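Local coordinates for uncharacterized protein PH0987 (Pyrococcus horikoshii, PDB 2PHC), which is of unknown function but probably acts as an ATP-binding hydrolase, and belongs to the carboxyltransferase subdomain C and D family of the cyclophilin-like clan, at residues I13-E18 with H28-A33; E35-E40 with K71-R76; V43-A48 with L52-D57; E101-Y106 with D112-I117; G159-G162 with Q167-W170. One frame throughout, in Å; residues are numbered along the deposited sequence.

Overall arrangement
Contacts 1, 2 and 3 build the N-terminal part of the chain, where helices 21-37 and 63-82 lie on one face of a four-stranded antiparallel sheet. Contact 1 seats helix 21-37 on that sheet, contact 2 joins its end to helix 63-82, and contact 3 is the hairpin at the sheet's edge; neighbouring centres are 11 or 12 Å apart, and all three touch. Contacts 4 and 5 belong to the rest of the chain, with centres 14 Å apart and nearest atoms about 7 Å apart. Contact 5 lies in the seven-stranded sheet and contact 4 beside it. The two groups do not meet: from contact 1 the nearest atoms of contact 4 are about 9 Å away.

Contact 1: residues I13-E18 with H28-A33; sequences ISFGDE and HSLAKA
Leu30 of helix 21-37 extends one methyl, CD2, to Ile13 and Phe15, and the whole contact runs through that carbon, an example of how a single leucine can seat a helix on the end of a strand. All of the touching is apolar. Ile13 and Leu30 reach toward each other tip to tip, with Ile13 CG2 3.7 Å from Leu30 CD2. The terminal methyl of the isoleucine adds a looser touch, Ile13 CD1 lying 4.0 Å from Leu30 CD2. Phe15 brings the edge of its ring rather than a face: Leu30 CD2 lies near the ring plane, 3.3 Å from Phe15 CZ, which is tight for two carbons. The two side chains cross obliquely, and only the far end of the ring takes part. Leu30 can reach both partners because its CG is anti to the backbone N (chi1 178°), carrying the isobutyl group off the helix toward the sheet.

Polar interactions play no part across the contact, for no hydrogen bond links the two segments. The helix is held by its own backbone, as in the bond from Lys32 N to His28 O, 2.9 Å long, while Ser29 OG turns back to Asp25 O. Beyond the strand, Asp17 OD1 bonds to Tyr49 OH.

In the wider fold, strand 51-56 runs beside strand 10-14 and supplies Leu52 to both Ile13 and Leu30. Phe15 also packs on Ile23, Arg26 and Val27 of helix 21-37, while Ser29 and Ala33 of the same helix meet helix 63-82.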
# COMPACT_ATOMS: atom_id res chain seq x y z
N ILE A 13 7.89 19.51 2.79
CA ILE A 13 6.93 18.49 2.80
C ILE A 13 7.51 17.25 3.33
O ILE A 13 8.43 16.69 2.93
CB ILE A 13 6.30 18.28 1.44
CG1 ILE A 13 6.07 19.60 0.75
CG2 ILE A 13 5.01 17.56 1.56
CD1 ILE A 13 6.35 19.58 -0.66
N SER A 14 6.78 16.78 4.23
CA SER A 14 7.12 15.99 5.42
C SER A 14 6.09 14.87 5.66
O SER A 14 4.93 15.06 5.37
CB SER A 14 7.22 16.90 6.68
OG SER A 14 7.52 16.08 7.77
N PHE A 15 6.14 13.39 5.60
CA PHE A 15 5.02 12.42 5.43
C PHE A 15 4.52 11.54 6.64
O PHE A 15 3.41 10.90 6.50
CB PHE A 15 5.24 11.53 4.18
CG PHE A 15 5.15 12.27 2.88
CD1 PHE A 15 3.99 12.23 2.13
CD2 PHE A 15 6.21 13.03 2.43
CE1 PHE A 15 3.89 12.90 0.92
CE2 PHE A 15 6.15 13.73 1.24
CZ PHE A 15 4.94 13.65 0.45
N GLY A 16 5.25 11.44 7.78
CA GLY A 16 6.63 11.87 8.05
C GLY A 16 7.27 10.87 9.04
O GLY A 16 6.56 10.01 9.61
N ASP A 17 8.56 10.82 9.26
CA ASP A 17 9.10 9.81 10.21
C ASP A 17 9.28 8.28 10.45
O ASP A 17 9.89 7.86 11.41
CB ASP A 17 9.17 10.40 11.61
CG ASP A 17 10.55 10.67 12.02
OD1 ASP A 17 11.35 11.02 11.17
OD2 ASP A 17 10.83 10.53 13.20
N GLU A 18 8.93 7.52 9.43
CA GLU A 18 8.42 6.31 8.76
C GLU A 18 9.35 5.99 7.61
O GLU A 18 9.23 6.58 6.54
CB GLU A 18 7.00 5.95 8.46
CG GLU A 18 5.90 5.92 9.44
N HIS A 28 8.82 10.79 -4.03
CA HIS A 28 9.23 10.79 -5.42
C HIS A 28 8.07 11.25 -6.39
O HIS A 28 8.29 12.03 -7.27
CB HIS A 28 9.74 9.42 -5.80
CG HIS A 28 10.16 9.31 -7.22
ND1 HIS A 28 9.64 8.34 -8.07
CD2 HIS A 28 11.10 9.98 -7.93
CE1 HIS A 28 10.21 8.47 -9.26
NE2 HIS A 28 11.08 9.48 -9.21
N SER A 29 6.87 10.75 -6.20
CA SER A 29 5.70 11.10 -7.02
C SER A 29 5.34 12.57 -6.88
O SER A 29 4.97 13.17 -7.83
CB SER A 29 4.50 10.29 -6.53
OG SER A 29 4.73 8.96 -6.73
N LEU A 30 5.47 13.12 -5.69
CA LEU A 30 5.23 14.49 -5.43
C LEU A 30 6.28 15.34 -6.11
O LEU A 30 5.91 16.38 -6.67
CB LEU A 30 5.21 14.72 -3.92
CG LEU A 30 5.02 16.11 -3.33
CD1 LEU A 30 3.92 17.02 -3.91
CD2 LEU A 30 4.88 16.00 -1.82
N ALA A 31 7.53 14.94 -6.08
CA ALA A 31 8.55 15.70 -6.71
C ALA A 31 8.35 15.72 -8.17
O ALA A 31 8.42 16.73 -8.77
CB ALA A 31 9.88 15.19 -6.40
N LYS A 32 8.10 14.57 -8.72
CA LYS A 32 7.56 14.46 -10.03
C LYS A 32 6.34 15.32 -10.40
O LYS A 32 6.25 15.73 -11.50
CB LYS A 32 7.49 13.02 -10.53
CG LYS A 32 8.83 12.34 -10.71
CD LYS A 32 9.37 12.33 -12.11
CE LYS A 32 10.84 12.16 -12.17
NZ LYS A 32 11.35 11.64 -13.42
N ALA A 33 5.44 15.62 -9.46
CA ALA A 33 4.13 16.23 -9.77
C ALA A 33 4.55 17.67 -9.89
O ALA A 33 4.14 18.42 -10.81
CB ALA A 33 3.13 16.06 -8.58

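Contact 2: residues E35-E40 with K71-R76; sequences EKESPE and KRISAR
Glu37, near the end of helix 21-37, lays the aliphatic part of its side chain against Ile73 of helix 63-82, a clear case of a charged residue serving as an apolar one near its base. This is the tight part of the contact. Glu37 CG sits 3.6 Å from Ile73 CD1, and the carboxylate carbon Glu37 CD follows at 4.0 Å from the same methyl. The two side chains slide past each other in opposite directions. Ile73 presents CD1 because its CG1 arm is trans to the main-chain nitrogen (chi1 -162°), pointing the longer branch across the gap.

The loose side is electrostatic and lies toward solvent, where Arg76 is exposed. Glu37 OE2 and Arg76 NH1 are 4.1 Å apart and Glu37 OE1 is 4.2 Å from Arg76 NH1, too far for a salt bridge, so the opposite charges probably attract only weakly. OE2 approaches the edge of the guanidinium, near its plane, yet the two flat groups are turned 49° apart. Arg76 folds back over its own helix, where Ile73 CA lies 4.1 Å above the plane of the Arg76 guanidinium. Past Glu37 the chain leaves the helix at Ser38, whose OG makes a weak bond to Glu35 O.

Tyr69 of helix 63-82 also packs on Glu37, while Ala33 and Ile34 touch Ile73 from helix 21-37. Such a seam between neighbouring helices, both set on one face of an antiparallel sheet, is typical of a two-layer alpha/beta sandwich.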
# COMPACT_ATOMS: atom_id res chain seq x y z
N GLU A 35 7.59 18.80 -10.69
CA GLU A 35 8.39 18.91 -11.91
C GLU A 35 7.50 18.93 -13.20
O GLU A 35 7.92 19.44 -14.23
CB GLU A 35 9.34 17.70 -12.05
CG GLU A 35 10.45 17.61 -11.00
CD GLU A 35 11.72 18.45 -11.31
OE1 GLU A 35 12.69 18.38 -10.49
OE2 GLU A 35 11.75 19.20 -12.35
N LYS A 36 6.31 18.31 -13.13
CA LYS A 36 5.39 18.37 -14.23
C LYS A 36 4.90 19.82 -14.47
O LYS A 36 4.82 20.22 -15.58
CB LYS A 36 4.20 17.43 -13.97
CG LYS A 36 3.21 17.32 -15.14
CD LYS A 36 2.22 16.20 -14.90
CE LYS A 36 1.50 15.82 -16.19
NZ LYS A 36 0.18 15.17 -15.85
N GLU A 37 4.60 20.58 -13.44
CA GLU A 37 4.37 21.99 -13.59
C GLU A 37 5.51 22.91 -13.94
O GLU A 37 5.25 23.96 -14.42
CB GLU A 37 3.65 22.59 -12.40
CG GLU A 37 2.92 21.66 -11.58
CD GLU A 37 1.60 21.46 -12.09
OE1 GLU A 37 0.89 22.43 -12.13
OE2 GLU A 37 1.28 20.36 -12.51
N SER A 38 6.76 22.56 -13.66
CA SER A 38 7.81 23.55 -13.50
C SER A 38 7.33 24.95 -13.18
O SER A 38 7.31 25.80 -14.01
CB SER A 38 8.71 23.59 -14.69
OG SER A 38 8.47 22.48 -15.45
N PRO A 39 6.98 25.21 -11.96
CA PRO A 39 6.70 26.58 -11.65
C PRO A 39 7.94 27.48 -11.72
O PRO A 39 9.04 27.08 -11.40
CB PRO A 39 6.08 26.50 -10.26
CG PRO A 39 6.51 25.27 -9.73
CD PRO A 39 6.81 24.34 -10.80
N GLU A 40 7.71 28.69 -12.17
CA GLU A 40 8.73 29.65 -12.56
C GLU A 40 9.55 30.08 -11.37
O GLU A 40 10.69 30.49 -11.53
CB GLU A 40 8.11 30.90 -13.29
CG GLU A 40 8.27 30.81 -14.84
CD GLU A 40 7.77 32.04 -15.68
OE1 GLU A 40 7.86 31.95 -16.96
OE2 GLU A 40 7.30 33.07 -15.07
N LYS A 71 0.49 23.17 -0.89
CA LYS A 71 -0.65 22.60 -0.23
C LYS A 71 -1.59 22.01 -1.30
O LYS A 71 -2.22 20.99 -1.06
CB LYS A 71 -1.35 23.65 0.64
CG LYS A 71 -0.97 23.63 2.09
CD LYS A 71 -1.27 24.98 2.72
CE LYS A 71 -0.55 25.07 4.12
NZ LYS A 71 -1.01 26.18 5.04
N ARG A 72 -1.61 22.62 -2.49
CA ARG A 72 -2.59 22.34 -3.55
C ARG A 72 -2.12 21.19 -4.42
O ARG A 72 -2.85 20.27 -4.72
CB ARG A 72 -2.85 23.60 -4.38
CG ARG A 72 -3.30 24.77 -3.37
CD ARG A 72 -3.59 26.06 -3.98
NE ARG A 72 -2.63 26.46 -5.01
CZ ARG A 72 -2.51 27.72 -5.47
NH1 ARG A 72 -3.30 28.68 -4.97
NH2 ARG A 72 -1.62 27.98 -6.42
N ILE A 73 -0.87 21.24 -4.78
CA ILE A 73 -0.25 20.11 -5.44
C ILE A 73 -0.23 18.80 -4.56
O ILE A 73 -0.53 17.79 -5.07
CB ILE A 73 1.06 20.60 -6.16
CG1 ILE A 73 1.54 19.61 -7.23
CG2 ILE A 73 2.15 20.92 -5.20
CD1 ILE A 73 2.24 20.30 -8.28
N SER A 74 -0.09 18.88 -3.22
CA SER A 74 -0.20 17.71 -2.36
C SER A 74 -1.60 17.07 -2.18
O SER A 74 -1.72 15.83 -1.95
CB SER A 74 0.34 18.06 -0.98
OG SER A 74 1.41 18.95 -1.12
N ALA A 75 -2.62 17.95 -2.20
CA ALA A 75 -4.03 17.60 -2.27
C ALA A 75 -4.42 16.80 -3.46
O ALA A 75 -5.17 15.88 -3.32
CB ALA A 75 -4.95 18.91 -2.16
N ARG A 76 -3.93 17.21 -4.63
CA ARG A 76 -4.09 16.58 -5.90
C ARG A 76 -3.32 15.26 -6.12
O ARG A 76 -3.77 14.44 -6.93
CB ARG A 76 -3.56 17.58 -6.96
CG ARG A 76 -4.53 18.90 -7.16
CD ARG A 76 -4.38 19.64 -8.53
NE ARG A 76 -3.56 20.86 -8.38
CZ ARG A 76 -2.37 21.14 -8.94
NH1 ARG A 76 -1.79 20.27 -9.78
NH2 ARG A 76 -1.77 22.31 -8.62

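Contact 3: residues V43-A48 with L52-D57; sequences VELVPA and LLVIYD
Leu45 and Val54, Val46 and Leu53 pair across an antiparallel beta hairpin that carries a classic beta bulge. In the first shell, Val46 and Leu53 form a hydrogen-bonded pair: Leu53 N reaches Val46 O at 2.9 Å, nearly straight at 169°. Val46 N returns the bond to Leu53 O at 3.0 Å. Glu44 and Ile55 make the next such pair, and their side chains lie alongside each other on the face shared with Val46 and Leu53, Glu44 CB 3.8 Å from Ile55 CD1.

The other face is apolar. With Leu45 CG turned away from its carbonyl carbon and beside the backbone N (chi1 -75°), Leu45 CD2 sits equally close, 3.7 Å, to both methyls CG1 and CG2 of Val54. Leu52 CD1 comes up to Pro47, 3.6 Å from Pro47 N.

Further out, this face lies under the two helices: Leu45 packs on Ala31 and Ile34, Val54 on Leu70. Strand 10-14 pairs with the far edge of strand 51-56, leaving strand 42-48 outermost within the chain.

At the bulge, Val43 and Glu44 both face Ile55, whose carbonyl oxygen accepts two bonds from the same face of its plane: Val43 N lies 2.7 Å from Ile55 O, and Glu44 N 3.3 Å from it.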
# COMPACT_ATOMS: atom_id res chain seq x y z
N VAL A 43 13.40 26.69 -7.32
CA VAL A 43 14.85 26.58 -7.39
C VAL A 43 15.41 25.09 -7.32
O VAL A 43 16.04 24.60 -8.25
CB VAL A 43 15.47 27.63 -6.46
CG1 VAL A 43 16.97 27.35 -6.16
CG2 VAL A 43 15.19 29.06 -7.06
N GLU A 44 15.06 24.37 -6.24
CA GLU A 44 15.60 23.09 -6.00
C GLU A 44 14.51 22.22 -5.32
O GLU A 44 13.60 22.74 -4.67
CB GLU A 44 16.83 23.23 -5.08
CG GLU A 44 17.59 21.90 -4.80
CD GLU A 44 19.10 22.05 -4.48
OE1 GLU A 44 19.86 21.12 -4.91
OE2 GLU A 44 19.52 23.04 -3.78
N LEU A 45 14.64 20.92 -5.52
CA LEU A 45 13.81 19.91 -4.84
C LEU A 45 14.81 18.85 -4.30
O LEU A 45 15.60 18.34 -5.04
CB LEU A 45 12.84 19.23 -5.87
CG LEU A 45 11.60 19.98 -6.37
CD1 LEU A 45 10.88 19.09 -7.32
CD2 LEU A 45 10.68 20.42 -5.23
N VAL A 46 14.73 18.53 -3.03
CA VAL A 46 15.68 17.59 -2.42
C VAL A 46 14.78 16.60 -1.74
O VAL A 46 14.21 16.91 -0.70
CB VAL A 46 16.64 18.33 -1.35
CG1 VAL A 46 17.81 17.42 -0.94
CG2 VAL A 46 17.17 19.74 -1.88
N PRO A 47 14.53 15.46 -2.37
CA PRO A 47 13.77 14.40 -1.70
C PRO A 47 14.57 13.84 -0.54
O PRO A 47 15.76 13.78 -0.67
CB PRO A 47 13.58 13.35 -2.83
CG PRO A 47 14.75 13.57 -3.80
CD PRO A 47 14.88 15.10 -3.77
N ALA A 48 13.95 13.41 0.56
CA ALA A 48 14.62 12.58 1.59
C ALA A 48 13.67 11.45 1.77
O ALA A 48 12.60 11.50 1.13
CB ALA A 48 14.87 13.37 2.95
N LEU A 52 10.17 16.11 1.44
CA LEU A 52 10.72 16.80 0.31
C LEU A 52 10.97 18.23 0.58
O LEU A 52 10.10 18.94 0.92
CB LEU A 52 9.83 16.65 -0.89
CG LEU A 52 10.09 17.41 -2.15
CD1 LEU A 52 11.20 16.81 -2.85
CD2 LEU A 52 8.89 17.30 -2.93
N LEU A 53 12.19 18.64 0.38
CA LEU A 53 12.57 20.01 0.53
C LEU A 53 12.37 20.79 -0.73
O LEU A 53 12.73 20.38 -1.77
CB LEU A 53 13.97 20.12 1.08
CG LEU A 53 14.44 21.51 1.48
CD1 LEU A 53 13.74 22.03 2.62
CD2 LEU A 53 15.88 21.55 1.65
N VAL A 54 11.71 21.91 -0.60
CA VAL A 54 11.38 22.74 -1.68
C VAL A 54 11.91 24.15 -1.44
O VAL A 54 11.66 24.79 -0.43
CB VAL A 54 9.84 22.81 -1.96
CG1 VAL A 54 9.58 23.46 -3.35
CG2 VAL A 54 9.27 21.42 -1.97
N ILE A 55 12.62 24.61 -2.43
CA ILE A 55 13.24 25.90 -2.36
C ILE A 55 12.95 26.75 -3.57
O ILE A 55 12.82 26.20 -4.68
CB ILE A 55 14.82 25.66 -2.45
CG1 ILE A 55 15.32 24.89 -1.21
CG2 ILE A 55 15.61 26.96 -2.61
CD1 ILE A 55 16.65 24.30 -1.42
N TYR A 56 12.66 28.00 -3.28
CA TYR A 56 11.99 28.94 -4.13
C TYR A 56 12.77 30.22 -4.26
O TYR A 56 13.55 30.55 -3.42
CB TYR A 56 10.55 29.23 -3.69
CG TYR A 56 10.29 30.02 -2.43
CD1 TYR A 56 10.02 29.41 -1.24
CD2 TYR A 56 10.21 31.39 -2.44
CE1 TYR A 56 9.76 30.09 -0.15
CE2 TYR A 56 9.93 32.08 -1.32
CZ TYR A 56 9.71 31.42 -0.18
OH TYR A 56 9.44 32.09 0.95
N ASP A 57 12.54 30.93 -5.34
CA ASP A 57 13.21 32.20 -5.53
C ASP A 57 12.30 33.30 -5.00
O ASP A 57 11.29 33.58 -5.61
CB ASP A 57 13.48 32.42 -6.99
CG ASP A 57 14.08 33.80 -7.26
OD1 ASP A 57 14.58 34.02 -8.37
OD2 ASP A 57 14.05 34.65 -6.34

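Contact 4: residues E101-Y106 with D112-I117; sequences EFVAQY and DDVIEI
Val114 points its two methyls into helix 100-107, meeting Ala104 and Val103 where two consecutive short helices, 100-107 and 111-119, are joined by a brief loop. Of the three residues Val114 gives up most surface. Its CG2, on the far side of CB from the carbonyl carbon (chi1 175°), carries the contact with Ala104 and lies 3.8 Å from Ala104 CB. Both methyls, Val114 CG1 and Val114 CG2, are 4.1 Å from Val103 CG1.

Ala104 illustrates how a small residue lets helices come close. Its lone methyl permits Ala104 CA and Val114 CA to approach within 6.0 Å, so the valine rests against main chain as much as side chain.

The side chains of Val103 and Val114 cross at about a right angle, and only the CG1 branch of Val103 takes part. On the same residue Arg180 and Ile182 of strand 180-184 add packing, so the helical pair is joined to the large seven-stranded sheet. Ile100 also packs on Val114, from earlier in the first helix.

All three residues are buried, and no hydrogen bond crosses between the segments. The nearest approach is a methyl on backbone: Val114 CG2 lies 3.6 Å from Ala104 CA and 3.7 Å from Ala104 N.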
# COMPACT_ATOMS: atom_id res chain seq x y z
N GLU A 101 -0.98 -17.11 13.69
CA GLU A 101 -0.29 -17.24 14.95
C GLU A 101 1.14 -17.57 14.72
O GLU A 101 2.00 -17.06 15.44
CB GLU A 101 -1.02 -18.25 15.91
CG GLU A 101 -2.51 -17.82 16.31
CD GLU A 101 -3.61 -18.46 15.36
OE1 GLU A 101 -3.32 -19.00 14.24
OE2 GLU A 101 -4.80 -18.41 15.76
N PHE A 102 1.44 -18.42 13.74
CA PHE A 102 2.85 -18.75 13.44
C PHE A 102 3.57 -17.53 12.83
O PHE A 102 4.82 -17.33 13.01
CB PHE A 102 2.88 -19.95 12.48
CG PHE A 102 4.26 -20.25 11.93
CD1 PHE A 102 5.01 -21.34 12.42
CD2 PHE A 102 4.81 -19.45 10.90
CE1 PHE A 102 6.25 -21.59 11.92
CE2 PHE A 102 6.10 -19.69 10.46
CZ PHE A 102 6.81 -20.77 10.92
N VAL A 103 2.82 -16.72 12.08
CA VAL A 103 3.44 -15.51 11.43
C VAL A 103 3.91 -14.55 12.50
O VAL A 103 5.02 -14.10 12.45
CB VAL A 103 2.48 -14.71 10.50
CG1 VAL A 103 3.17 -13.36 10.09
CG2 VAL A 103 2.10 -15.55 9.29
N ALA A 104 3.01 -14.28 13.45
CA ALA A 104 3.26 -13.51 14.67
C ALA A 104 4.46 -14.08 15.38
O ALA A 104 5.50 -13.48 15.53
CB ALA A 104 2.03 -13.65 15.53
N GLN A 105 4.35 -15.32 15.75
CA GLN A 105 5.38 -15.92 16.58
C GLN A 105 6.69 -15.99 15.90
O GLN A 105 7.69 -15.72 16.54
CB GLN A 105 4.86 -17.31 17.02
CG GLN A 105 5.92 -18.26 17.58
CD GLN A 105 5.36 -19.14 18.67
OE1 GLN A 105 4.16 -19.58 18.59
NE2 GLN A 105 6.20 -19.38 19.75
N TYR A 106 6.75 -16.36 14.60
CA TYR A 106 8.05 -16.37 13.82
C TYR A 106 8.68 -14.97 13.81
O TYR A 106 9.85 -14.79 13.66
CB TYR A 106 7.76 -16.89 12.38
CG TYR A 106 8.95 -17.11 11.45
CD1 TYR A 106 9.46 -18.38 11.30
CD2 TYR A 106 9.53 -16.07 10.68
CE1 TYR A 106 10.56 -18.63 10.46
CE2 TYR A 106 10.64 -16.35 9.78
CZ TYR A 106 11.12 -17.64 9.72
OH TYR A 106 12.19 -18.02 8.96
N ASP A 112 -2.61 -9.25 16.85
CA ASP A 112 -3.11 -7.90 16.56
C ASP A 112 -2.08 -7.00 15.78
O ASP A 112 -2.49 -6.18 14.95
CB ASP A 112 -3.48 -7.17 17.87
CG ASP A 112 -4.88 -7.55 18.41
OD1 ASP A 112 -5.54 -8.49 17.83
OD2 ASP A 112 -5.30 -6.88 19.42
N ASP A 113 -0.78 -7.15 16.11
CA ASP A 113 0.34 -6.49 15.46
C ASP A 113 0.52 -6.94 14.00
O ASP A 113 0.71 -6.11 13.15
CB ASP A 113 1.66 -6.72 16.21
CG ASP A 113 1.72 -6.01 17.61
OD1 ASP A 113 0.97 -5.03 17.90
OD2 ASP A 113 2.56 -6.47 18.44
N VAL A 114 0.53 -8.24 13.73
CA VAL A 114 0.44 -8.76 12.36
C VAL A 114 -0.69 -8.05 11.60
O VAL A 114 -0.47 -7.53 10.51
CB VAL A 114 0.27 -10.32 12.31
CG1 VAL A 114 0.04 -10.84 10.80
CG2 VAL A 114 1.50 -10.97 12.92
N ILE A 115 -1.88 -8.00 12.18
CA ILE A 115 -3.04 -7.39 11.52
C ILE A 115 -2.87 -5.87 11.12
O ILE A 115 -3.36 -5.45 10.06
CB ILE A 115 -4.26 -7.59 12.38
CG1 ILE A 115 -4.57 -9.10 12.52
CG2 ILE A 115 -5.46 -6.82 11.86
CD1 ILE A 115 -5.96 -9.32 13.27
N GLU A 116 -2.19 -5.09 12.00
CA GLU A 116 -1.96 -3.65 11.83
C GLU A 116 -0.87 -3.44 10.82
O GLU A 116 -0.98 -2.58 9.97
CB GLU A 116 -1.51 -3.00 13.17
CG GLU A 116 -0.64 -1.71 13.07
CD GLU A 116 -1.49 -0.42 12.92
OE1 GLU A 116 -2.65 -0.42 13.47
OE2 GLU A 116 -1.02 0.57 12.24
N ILE A 117 0.19 -4.25 10.91
CA ILE A 117 1.35 -4.19 10.05
C ILE A 117 1.01 -4.63 8.66
O ILE A 117 1.40 -3.96 7.70
CB ILE A 117 2.44 -5.02 10.64
CG1 ILE A 117 2.85 -4.39 11.98
CG2 ILE A 117 3.69 -5.12 9.70
CD1 ILE A 117 3.90 -5.25 12.72

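Contact 5: residues G159-G162 with Q167-W170; sequences GSVG and QTGW
Thr168 turns its hydroxyl across the hairpin to the main chain of Gly162, showing how a side chain can supplement a backbone pairing that is weak on one side. Thr168 OG1 donates to Gly162 O at 2.8 Å, approaching from above the carbonyl plane, 37° out of it. A chi1 of -171° swings the hydroxyl away from the threonine's own N and brings it to the partner strand. The same carbonyl oxygen takes a weak bond from Gly169 N at 3.3 Å, so two donors share it. In return Gly162 N bonds to Gly169 O at 3.0 Å. His118 NE2 is hydrogen-bonded to the threonine hydroxyl, tying helix 111-119 to the hairpin.

Val161 passes Thr168 at a slant, its CG1 4.1 Å from Thr168 OG1. Its other branch leans on the base of the tryptophan, Val161 CG2 lying 4.2 Å from Trp170 CB. Beyond CB the indole leads away from strand 160-164: CG sits between the backbone N and the carbonyl carbon (chi1 70°), and the ring runs on to Ile88, Ala135 and Leu137, with NE1 hydrogen-bonded to Thr189 OG1.

At the start of the pairing Gly159, with positive phi, and Ser160 both face Tyr171. Strands 160-164 and 167-171 thus form an antiparallel hairpin with a G1 beta bulge, set in the larger sheet of a protein whose carboxyltransferase C and D family belongs to the cyclophilin-like clan.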
# COMPACT_ATOMS: atom_id res chain seq x y z
N GLY A 159 -10.08 -16.33 -1.84
CA GLY A 159 -10.09 -15.14 -0.97
C GLY A 159 -9.02 -15.15 0.09
O GLY A 159 -8.78 -14.12 0.70
N SER A 160 -8.33 -16.29 0.28
CA SER A 160 -7.21 -16.34 1.23
C SER A 160 -6.08 -15.40 0.90
O SER A 160 -5.58 -15.40 -0.24
CB SER A 160 -6.69 -17.76 1.47
OG SER A 160 -7.81 -18.62 1.70
N VAL A 161 -5.66 -14.68 1.95
CA VAL A 161 -4.64 -13.67 1.95
C VAL A 161 -3.43 -14.37 2.58
O VAL A 161 -3.49 -14.85 3.70
CB VAL A 161 -5.09 -12.44 2.79
CG1 VAL A 161 -3.92 -11.46 3.09
CG2 VAL A 161 -6.37 -11.69 2.13
N GLY A 162 -2.34 -14.51 1.85
CA GLY A 162 -1.21 -15.07 2.50
C GLY A 162 0.04 -14.30 2.40
O GLY A 162 0.05 -13.31 1.71
N GLN A 167 6.44 -11.17 0.39
CA GLN A 167 5.25 -10.95 -0.49
C GLN A 167 4.00 -11.30 0.17
O GLN A 167 3.89 -12.33 0.90
CB GLN A 167 5.24 -11.94 -1.68
CG GLN A 167 6.42 -12.09 -2.50
CD GLN A 167 6.27 -11.22 -3.74
OE1 GLN A 167 5.29 -11.32 -4.51
NE2 GLN A 167 7.21 -10.34 -3.92
N THR A 168 3.00 -10.56 -0.17
CA THR A 168 1.66 -10.88 0.20
C THR A 168 0.79 -10.87 -1.06
O THR A 168 1.19 -10.46 -2.12
CB THR A 168 1.12 -9.99 1.39
OG1 THR A 168 -0.13 -10.52 1.85
CG2 THR A 168 0.97 -8.50 1.02
N GLY A 169 -0.38 -11.44 -0.98
CA GLY A 169 -1.22 -11.50 -2.13
C GLY A 169 -2.38 -12.33 -1.69
O GLY A 169 -2.49 -12.62 -0.51
N TRP A 170 -3.23 -12.71 -2.61
CA TRP A 170 -4.32 -13.60 -2.26
C TRP A 170 -4.66 -14.61 -3.39
O TRP A 170 -4.46 -14.31 -4.58
CB TRP A 170 -5.56 -12.83 -1.84
CG TRP A 170 -6.29 -12.07 -2.97
CD1 TRP A 170 -7.26 -12.54 -3.78
CD2 TRP A 170 -6.14 -10.66 -3.31
NE1 TRP A 170 -7.74 -11.55 -4.61
CE2 TRP A 170 -7.03 -10.40 -4.38
CE3 TRP A 170 -5.33 -9.61 -2.82
CZ2 TRP A 170 -7.17 -9.11 -4.96
CZ3 TRP A 170 -5.44 -8.31 -3.45
CH2 TRP A 170 -6.36 -8.08 -4.45